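Local coordinates for protein xylulokinase (Brucella ovis, PDB 5VM1) that probably phosphorylates D-xylulose to D-xylulose 5-phosphate at the expense of ATP, as a sugar kinase of the FGGY family, at residues A[447-450]-A[451-454]; A[365-368]-A[369-373]; A[192-195]-A[196-199]; A[141-144]-A[145-149]; A[429-432]-A[433-437]. All blocks are in the same frame, centred on the assembly; numbering follows the deposited sequence.

Interaction 1: residues A[447-450]-A[451-454]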
# COMPACT_ATOMS: atom_id res chain seq x y z
N GLY A 447 -25.42 -0.96 -2.58
CA GLY A 447 -25.63 -1.78 -1.41
C GLY A 447 -25.40 -3.25 -1.68
O GLY A 447 -25.90 -4.10 -0.93
N ALA A 448 -24.66 -3.57 -2.74
CA ALA A 448 -24.37 -4.95 -3.06
C ALA A 448 -23.46 -5.54 -2.00
O ALA A 448 -22.77 -4.83 -1.28
CB ALA A 448 -23.70 -5.05 -4.43
N ASP A 449 -23.50 -6.86 -1.89
CA ASP A 449 -22.56 -7.52 -1.01
C ASP A 449 -21.14 -7.25 -1.52
O ASP A 449 -20.83 -7.60 -2.67
CB ASP A 449 -22.84 -9.02 -0.94
CG ASP A 449 -21.98 -9.73 0.10
OD1 ASP A 449 -20.77 -9.93 -0.13
OD2 ASP A 449 -22.52 -10.07 1.17
N PRO A 450 -20.25 -6.64 -0.72
CA PRO A 450 -18.94 -6.27 -1.27
C PRO A 450 -18.13 -7.47 -1.73
O PRO A 450 -17.30 -7.32 -2.63
CB PRO A 450 -18.27 -5.50 -0.11
CG PRO A 450 -18.93 -6.01 1.11
CD PRO A 450 -20.35 -6.32 0.72
N PHE A 451 -18.36 -8.66 -1.17
CA PHE A 451 -17.58 -9.82 -1.61
C PHE A 451 -18.04 -10.33 -2.97
O PHE A 451 -17.25 -10.99 -3.66
CB PHE A 451 -17.63 -10.96 -0.59
CG PHE A 451 -16.81 -10.70 0.64
CD1 PHE A 451 -15.43 -10.69 0.57
CD2 PHE A 451 -17.41 -10.47 1.86
CE1 PHE A 451 -14.65 -10.45 1.71
CE2 PHE A 451 -16.65 -10.23 3.00
CZ PHE A 451 -15.26 -10.22 2.92
N THR A 452 -19.27 -10.04 -3.38
CA THR A 452 -19.66 -10.42 -4.73
C THR A 452 -19.17 -9.42 -5.77
O THR A 452 -19.12 -9.77 -6.95
CB THR A 452 -21.19 -10.58 -4.85
OG1 THR A 452 -21.86 -9.31 -4.79
CG2 THR A 452 -21.69 -11.44 -3.71
N ILE A 453 -18.75 -8.23 -5.38
CA ILE A 453 -18.27 -7.24 -6.34
C ILE A 453 -16.77 -7.36 -6.57
O ILE A 453 -16.30 -7.35 -7.71
CB ILE A 453 -18.67 -5.83 -5.87
CG1 ILE A 453 -20.19 -5.75 -5.72
CG2 ILE A 453 -18.19 -4.79 -6.84
CD1 ILE A 453 -20.95 -6.25 -6.93
N CYS A 454 -15.99 -7.48 -5.50
CA CYS A 454 -14.53 -7.48 -5.56
C CYS A 454 -14.02 -8.87 -5.95
O CYS A 454 -13.44 -9.61 -5.14
CB CYS A 454 -13.96 -7.03 -4.23
SG CYS A 454 -14.40 -5.35 -3.78
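D449 and T452 begin a short, weakly bonded helical turn here, with T452 N bonded to D449 O at 3.0 Å and C454 N reaching P450 O along a nearly straight path (N-H...O 168°). The motif is an N-capped helix start with a hydrophobic staple. D449 holds the N-cap: OD1 accepts from F451 N at 2.9 Å. That donor meets the anti side of the carboxylate, 26° out of its plane. With chi1 at -174° the carboxylate swings away from the aspartate's own N and forward to the turn, where OD1 also lies near the plane of the F451 ring, at its edge. P450 takes the first helical position, where a residue without an amide hydrogen costs no backbone bond. The staple joins the residue before the cap to the fourth helical residue, A448 CB lying 3.8 Å from I453 CG1. I453 and P450 also pack on I443 of helix 433-446, the helix that precedes the turn in the chain, and F451 lies against V254 and L291. D449 O accepts two bonds, with I453 N as a weak third: T452 N comes from above the carbonyl plane, whereas T452 OG1, 2.9 Å from D449 O, lies in that plane on a lone pair.

Interaction 2: residues A[365-368]-A[369-373]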
# COMPACT_ATOMS: atom_id res chain seq x y z
N ALA A 365 31.60 -16.18 -11.62
CA ALA A 365 30.32 -15.49 -11.59
C ALA A 365 30.38 -14.30 -12.54
O ALA A 365 31.18 -13.38 -12.35
CB ALA A 365 29.98 -15.04 -10.17
N ASP A 366 29.53 -14.31 -13.56
CA ASP A 366 29.43 -13.21 -14.50
C ASP A 366 28.29 -12.28 -14.08
O ASP A 366 27.62 -12.48 -13.06
CB ASP A 366 29.25 -13.73 -15.93
CG ASP A 366 28.08 -14.72 -16.06
OD1 ASP A 366 27.22 -14.81 -15.16
OD2 ASP A 366 28.01 -15.42 -17.09
N ARG A 367 28.06 -11.24 -14.88
CA ARG A 367 26.99 -10.30 -14.59
C ARG A 367 25.65 -10.99 -14.44
O ARG A 367 24.86 -10.63 -13.56
CB ARG A 367 26.90 -9.22 -15.66
CG ARG A 367 25.84 -8.22 -15.33
CD ARG A 367 25.87 -7.07 -16.28
NE ARG A 367 25.56 -7.46 -17.65
CZ ARG A 367 26.02 -6.81 -18.71
NH1 ARG A 367 26.83 -5.76 -18.54
NH2 ARG A 367 25.69 -7.22 -19.93
N SER A 368 25.34 -11.93 -15.34
CA SER A 368 24.07 -12.64 -15.29
C SER A 368 23.93 -13.47 -14.02
O SER A 368 22.83 -13.61 -13.47
CB SER A 368 23.91 -13.52 -16.53
OG SER A 368 22.98 -14.55 -16.32
N ALA A 369 25.03 -14.05 -13.53
CA ALA A 369 24.92 -14.84 -12.31
C ALA A 369 24.56 -13.95 -11.13
O ALA A 369 23.81 -14.38 -10.25
CB ALA A 369 26.21 -15.60 -12.04
N LEU A 370 25.04 -12.71 -11.12
CA LEU A 370 24.71 -11.83 -10.00
C LEU A 370 23.30 -11.29 -10.12
O LEU A 370 22.58 -11.20 -9.12
CB LEU A 370 25.73 -10.70 -9.89
CG LEU A 370 26.87 -10.99 -8.93
CD1 LEU A 370 27.64 -12.19 -9.37
CD2 LEU A 370 27.77 -9.79 -8.87
N THR A 371 22.87 -10.94 -11.35
CA THR A 371 21.45 -10.68 -11.61
C THR A 371 20.57 -11.79 -11.05
O THR A 371 19.61 -11.52 -10.30
CB THR A 371 21.21 -10.52 -13.11
OG1 THR A 371 21.89 -9.35 -13.58
CG2 THR A 371 19.71 -10.41 -13.45
N GLN A 372 20.89 -13.05 -11.37
CA GLN A 372 20.14 -14.19 -10.85
C GLN A 372 20.08 -14.20 -9.33
O GLN A 372 19.02 -14.41 -8.74
CB GLN A 372 20.76 -15.48 -11.36
CG GLN A 372 20.01 -16.73 -11.06
CD GLN A 372 20.82 -17.93 -11.50
OE1 GLN A 372 21.37 -17.96 -12.60
NE2 GLN A 372 20.95 -18.91 -10.61
N ALA A 373 21.21 -13.94 -8.67
CA ALA A 373 21.23 -13.96 -7.21
C ALA A 373 20.39 -12.82 -6.63
O ALA A 373 19.87 -12.94 -5.51
CB ALA A 373 22.67 -13.91 -6.71
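D366 and A369 form the capping bond that opens helix 367-390. Among the polar contacts, D366 OD1 accepts from A369 N at 2.8 Å, the donor arriving almost in line with the C-O bond of the carboxylate. The group is placed there by a chi1 of 53°, which sets CG between the aspartate's N and carbonyl carbon and turns OD1 over the first turn. Backbone bonds take over from the cap: L370 N lies 3.2 Å from D366 O, in the carbonyl plane, and T371 N reaches R367 O at 3.0 Å with an almost linear N-H...O of 178°. Q372 N to S368 O follows at 2.9 Å.

The apolar contacts involve A365, just before the cap. Its CB meets L370 CD1 at 3.8 Å and the CB of A369 at 4.2 Å. Charged and polar ends find partners beyond this turn, R367 NE in a salt bridge with E325 and Q372 NE2 with E376, while T371 packs on Y311 and L322. The N-capping aspartate, together with the apolar pair of A365 and L370 (the hydrophobic staple, from the residue before the cap to the fourth helical residue), marks a capped helix start.

Interaction 3: residues A[192-195]-A[196-199]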
# COMPACT_ATOMS: atom_id res chain seq x y z
N ARG A 192 -12.42 0.94 16.07
CA ARG A 192 -12.87 2.17 16.72
C ARG A 192 -11.63 2.96 17.07
O ARG A 192 -10.54 2.40 17.21
CB ARG A 192 -13.77 1.87 17.97
N TRP A 193 -11.79 4.27 17.27
CA TRP A 193 -10.68 5.09 17.77
C TRP A 193 -10.30 4.69 19.20
O TRP A 193 -11.13 4.24 20.00
CB TRP A 193 -11.05 6.58 17.73
CG TRP A 193 -11.16 7.20 16.34
CD1 TRP A 193 -12.25 7.82 15.79
CD2 TRP A 193 -10.13 7.26 15.34
NE1 TRP A 193 -11.97 8.24 14.51
CE2 TRP A 193 -10.67 7.92 14.22
CE3 TRP A 193 -8.80 6.83 15.30
CZ2 TRP A 193 -9.92 8.15 13.06
CZ3 TRP A 193 -8.05 7.07 14.14
CH2 TRP A 193 -8.62 7.70 13.04
N SER A 194 -9.02 4.86 19.51
CA SER A 194 -8.51 4.65 20.87
C SER A 194 -8.36 6.01 21.54
O SER A 194 -7.53 6.83 21.12
CB SER A 194 -7.18 3.90 20.85
OG SER A 194 -6.57 3.93 22.13
N ALA A 195 -9.15 6.27 22.58
CA ALA A 195 -8.97 7.52 23.32
C ALA A 195 -7.62 7.54 24.00
O ALA A 195 -6.99 8.60 24.12
CB ALA A 195 -10.10 7.72 24.31
N GLU A 196 -7.16 6.38 24.50
CA GLU A 196 -5.89 6.31 25.21
C GLU A 196 -4.73 6.75 24.32
O GLU A 196 -3.87 7.53 24.76
CB GLU A 196 -5.67 4.89 25.75
CG GLU A 196 -4.38 4.70 26.56
CD GLU A 196 -4.20 3.27 27.09
OE1 GLU A 196 -5.10 2.42 26.89
OE2 GLU A 196 -3.17 3.00 27.77
N LEU A 197 -4.70 6.29 23.07
CA LEU A 197 -3.61 6.64 22.15
C LEU A 197 -3.70 8.09 21.69
O LEU A 197 -2.67 8.76 21.48
CB LEU A 197 -3.62 5.72 20.93
CG LEU A 197 -3.45 4.21 21.12
CD1 LEU A 197 -3.44 3.49 19.78
CD2 LEU A 197 -2.19 3.88 21.94
N LEU A 198 -4.92 8.58 21.48
CA LEU A 198 -5.12 9.97 21.08
C LEU A 198 -4.61 10.93 22.16
O LEU A 198 -3.92 11.91 21.86
CB LEU A 198 -6.60 10.23 20.78
CG LEU A 198 -7.10 9.68 19.44
CD1 LEU A 198 -8.61 9.72 19.40
CD2 LEU A 198 -6.50 10.42 18.23
N ALA A 199 -4.94 10.66 23.43
CA ALA A 199 -4.47 11.51 24.52
C ALA A 199 -2.94 11.55 24.61
O ALA A 199 -2.37 12.59 24.97
CB ALA A 199 -5.04 11.02 25.83
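S194 and L197 meet through the innermost bond of this turn: S194 OG accepts from L197 N at 3.2 Å, with an N-H...O angle of 163°. The serine reaches forward because chi1 of 169° points OG away from its own N and toward the helix, where it also comes 3.3 Å from L197 CG. The hydroxyl takes the L197 amide while S194 CB lies against the leucine branch, 3.9 Å from L197 CD1.

The backbone supplies the next layer. L198 N bonds to S194 O at 3.2 Å, and A199 N to A195 O at 3.0 Å, each donor tilted from the carbonyl plane. S194 is therefore gripped twice, through OG by L197 and through O by L198. Around the polar cap lies apolar packing: W193 CB makes a loose contact with L198 CD1 at 4.3 Å, across the capping residue, while the indole extends toward T183, W185 and M208.

Farther out, W193 NE1 donates to P209 O, which restrains the indole's orientation, and the backbone of S194 pairs with W185. I127 of helix 122-128 packs on S194, E196 and L197, and S194 is buried. The W193 side chain lies about 11 Å from that of H88, a residue predicted to bind substrate, so it is not in contact with it. A serine N-cap, flanked by an apolar pair five residues apart (W193 and L198), is consistent with a hydrophobic staple, here at the passage from strand 192-193 into helix 195-200.

Interaction 4: residues A[141-144]-A[145-149]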
# COMPACT_ATOMS: atom_id res chain seq x y z
N LEU A 141 2.30 13.93 14.65
CA LEU A 141 1.61 14.95 15.44
C LEU A 141 2.33 15.28 16.73
O LEU A 141 2.19 16.41 17.23
CB LEU A 141 0.16 14.55 15.72
CG LEU A 141 -0.53 15.30 14.59
CD1 LEU A 141 -0.78 14.46 13.32
CD2 LEU A 141 -1.69 16.16 15.07
N VAL A 142 3.09 14.34 17.29
CA VAL A 142 3.97 14.72 18.38
C VAL A 142 5.05 15.66 17.85
O VAL A 142 5.38 16.68 18.49
CB VAL A 142 4.55 13.47 19.05
CG1 VAL A 142 5.41 13.86 20.28
CG2 VAL A 142 3.42 12.47 19.40
N TRP A 143 5.58 15.37 16.65
CA TRP A 143 6.55 16.25 16.01
C TRP A 143 6.03 17.67 15.91
O TRP A 143 6.74 18.62 16.27
CB TRP A 143 6.93 15.75 14.59
CG TRP A 143 8.09 16.52 14.04
CD1 TRP A 143 9.42 16.27 14.27
CD2 TRP A 143 8.05 17.71 13.22
NE1 TRP A 143 10.20 17.22 13.66
CE2 TRP A 143 9.40 18.12 13.01
CE3 TRP A 143 7.03 18.48 12.66
CZ2 TRP A 143 9.73 19.24 12.24
CZ3 TRP A 143 7.37 19.60 11.90
CH2 TRP A 143 8.72 19.96 11.70
N VAL A 144 4.80 17.83 15.43
CA VAL A 144 4.19 19.15 15.25
C VAL A 144 4.01 19.85 16.59
O VAL A 144 4.29 21.05 16.72
CB VAL A 144 2.85 19.02 14.48
CG1 VAL A 144 2.17 20.38 14.31
CG2 VAL A 144 3.05 18.37 13.13
N ALA A 145 3.58 19.12 17.62
CA ALA A 145 3.40 19.73 18.94
C ALA A 145 4.70 20.29 19.50
O ALA A 145 4.68 21.27 20.26
CB ALA A 145 2.78 18.71 19.91
N ARG A 146 5.84 19.72 19.12
CA ARG A 146 7.13 20.12 19.68
C ARG A 146 7.88 21.13 18.85
O ARG A 146 8.57 21.99 19.41
CB ARG A 146 8.04 18.90 19.83
CG ARG A 146 7.53 17.85 20.77
CD ARG A 146 8.48 16.69 20.85
NE ARG A 146 7.99 15.72 21.82
CZ ARG A 146 8.50 14.52 22.03
NH1 ARG A 146 9.55 14.09 21.34
NH2 ARG A 146 7.95 13.76 22.96
N ASN A 147 7.71 21.10 17.53
CA ASN A 147 8.48 21.95 16.65
C ASN A 147 7.65 23.02 15.98
O ASN A 147 8.20 24.06 15.59
CB ASN A 147 9.19 21.11 15.57
CG ASN A 147 10.15 20.11 16.16
OD1 ASN A 147 9.84 18.92 16.26
ND2 ASN A 147 11.31 20.60 16.60
N GLU A 148 6.34 22.80 15.83
CA GLU A 148 5.43 23.77 15.25
C GLU A 148 4.22 23.95 16.17
O GLU A 148 3.08 23.69 15.78
CB GLU A 148 4.99 23.38 13.86
CG GLU A 148 6.10 23.10 12.90
CD GLU A 148 5.57 22.93 11.51
OE1 GLU A 148 6.32 23.15 10.53
OE2 GLU A 148 4.36 22.62 11.41
N ALA A 149 4.47 24.43 17.39
CA ALA A 149 3.45 24.47 18.43
C ALA A 149 2.30 25.42 18.11
O ALA A 149 1.17 25.18 18.54
CB ALA A 149 4.09 24.82 19.77
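L141 and A145 are joined by the first of several backbone bonds, A145 N to L141 O at 3.1 Å, in the last turns of helix 137-147; the motif is a helix C-terminus running directly into the next helix, 149-153. The L141 side chain packs on L92, I155 and F152; across this contact it offers its carbonyl.

V142 comes next and works through CG1. This methyl lies over one face of the R146 guanidinium, displaced toward its rim, 3.5 Å from NE, with the two side chains running alongside each other in the same direction. The extended arginine chain carries the charge past V142 to a salt bridge of NH2 with E117.

W143 offers an aromatic face. N147 CB sits over the six-membered ring, 3.9 Å from its centroid and only 14° off the ring normal, a CH-pi contact. The tryptophan's CG is anti to its N (chi1 -171°), which carries the indole forward, toward N147 and E148. E148 CD touches CZ3 of the ring at 3.8 Å obliquely, its carboxylate held by R101 through OE2. R110 makes a cation-pi contact with the indole, and W48 meets it with ring planes nearly perpendicular. W143 O accepts from both N147 N and R146 N, the first almost in line with the carbonyl.

V144 closes the segment, one turn before E148 leaves helical geometry. It is buried against I151 and F152; V144 CG1 comes 4.1 Å from E148 CB, and V144 O receives E148 N at 2.8 Å.

Interaction 5: residues A[429-432]-A[433-437]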
# COMPACT_ATOMS: atom_id res chain seq x y z
N GLY A 429 -4.77 -4.85 -17.74
CA GLY A 429 -5.79 -3.91 -17.33
C GLY A 429 -5.31 -3.17 -16.10
O GLY A 429 -4.19 -3.34 -15.65
N ASP A 430 -6.20 -2.36 -15.55
CA ASP A 430 -5.92 -1.60 -14.34
C ASP A 430 -6.82 -2.18 -13.26
O ASP A 430 -8.02 -1.90 -13.22
CB ASP A 430 -6.17 -0.10 -14.49
CG ASP A 430 -5.68 0.69 -13.28
OD1 ASP A 430 -5.21 0.07 -12.29
OD2 ASP A 430 -5.77 1.93 -13.31
N PHE A 431 -6.23 -3.01 -12.42
CA PHE A 431 -6.93 -3.64 -11.32
C PHE A 431 -6.31 -3.18 -10.00
O PHE A 431 -6.26 -3.94 -9.03
CB PHE A 431 -6.91 -5.16 -11.45
CG PHE A 431 -7.41 -5.67 -12.78
CD1 PHE A 431 -8.75 -5.49 -13.13
CD2 PHE A 431 -6.58 -6.29 -13.67
CE1 PHE A 431 -9.25 -5.93 -14.34
CE2 PHE A 431 -7.07 -6.75 -14.91
CZ PHE A 431 -8.41 -6.57 -15.24
N GLY A 432 -5.83 -1.95 -10.00
CA GLY A 432 -5.15 -1.34 -8.88
C GLY A 432 -6.05 -0.53 -7.97
O GLY A 432 -7.26 -0.80 -7.86
N ALA A 433 -5.44 0.47 -7.32
CA ALA A 433 -6.13 1.28 -6.33
C ALA A 433 -7.33 2.02 -6.94
O ALA A 433 -8.42 2.03 -6.36
CB ALA A 433 -5.16 2.28 -5.72
N ALA A 434 -7.16 2.61 -8.13
CA ALA A 434 -8.27 3.34 -8.73
C ALA A 434 -9.40 2.41 -9.12
O ALA A 434 -10.57 2.80 -9.08
CB ALA A 434 -7.79 4.15 -9.94
N PHE A 435 -9.09 1.19 -9.54
CA PHE A 435 -10.18 0.28 -9.85
C PHE A 435 -10.88 -0.21 -8.59
O PHE A 435 -12.10 -0.35 -8.57
CB PHE A 435 -9.66 -0.88 -10.69
CG PHE A 435 -10.70 -1.86 -11.06
CD1 PHE A 435 -11.76 -1.49 -11.87
CD2 PHE A 435 -10.61 -3.19 -10.65
CE1 PHE A 435 -12.73 -2.41 -12.23
CE2 PHE A 435 -11.58 -4.11 -11.00
CZ PHE A 435 -12.63 -3.71 -11.80
N GLY A 436 -10.12 -0.45 -7.51
CA GLY A 436 -10.75 -0.80 -6.25
C GLY A 436 -11.63 0.32 -5.73
O GLY A 436 -12.71 0.08 -5.17
N ALA A 437 -11.18 1.56 -5.90
CA ALA A 437 -11.99 2.70 -5.52
C ALA A 437 -13.29 2.74 -6.33
O ALA A 437 -14.38 2.89 -5.77
CB ALA A 437 -11.16 3.97 -5.70
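F431 and F435 form an edge-to-face aromatic pair across a helix start whose N-cap position is a glycine, G432, with no side chain to cap with. The ring planes stand 75° apart with centroids separated by 5.6 Å, F431 directing its edge at the face of F435 in an offset T-shaped arrangement. The nearest approach of the rings is F431 CD1 to F435 CE2, 3.8 Å. The two side chains run alongside each other in the same direction; F435 does so because its CG stands opposite its own N (chi1 180°), which turns the ring back over the loop. F435 CD2 consequently also packs on F431 CA at 3.8 Å.

The bend before G432 is held by D430: OD1 accepts from G432 N at 3.1 Å, an Asx turn, and OD2 goes on to a salt bridge with K21 of strand 19-26. This aspartate is poorly ordered, so its exact geometry deserves caution. From there the helical bonds begin, G436 N reaching G432 O at 2.9 Å with an N-H...O angle of 164°.

Beyond the turn, F431 rests on P457 and F435 on L23 and Q29. A434 packs against D14, K21 and L23. A433 places its methyl close to D14, predicted to matter for activity, and about 4 Å from the side chain of D243, the predicted proton acceptor. Strand 423-426, a bend holding G429 and G432, and helix 433-446 set against strands 9-15, 19-26 and 78-85 are consistent with the interdomain active-site cleft of the FGGY kinases, members of the actin-like ATPase superfamily.

Overall arrangement
From the N terminus the order is interaction 4, 3, 2, 5 and 1. Each spans a single continuous stretch, so none closes a long loop, and in sequence all five run in series, none nested or crossed. Interactions 4 and 3 both fall in the N-terminal FGGY domain, centres about 18 Å apart: one ends a helix, the other starts one after a hairpin. Interaction 2, at the head of helix 367-390, is remote, its centre about 51 Å from that of interaction 3. Interactions 5 and 1 stand at the heads of successive helices, 433-446 and 450-453, their nearest atoms about 6 Å apart. Interaction 5 alone adjoins the predicted catalytic residues, joining the C-terminal domain to strands of the N-terminal one.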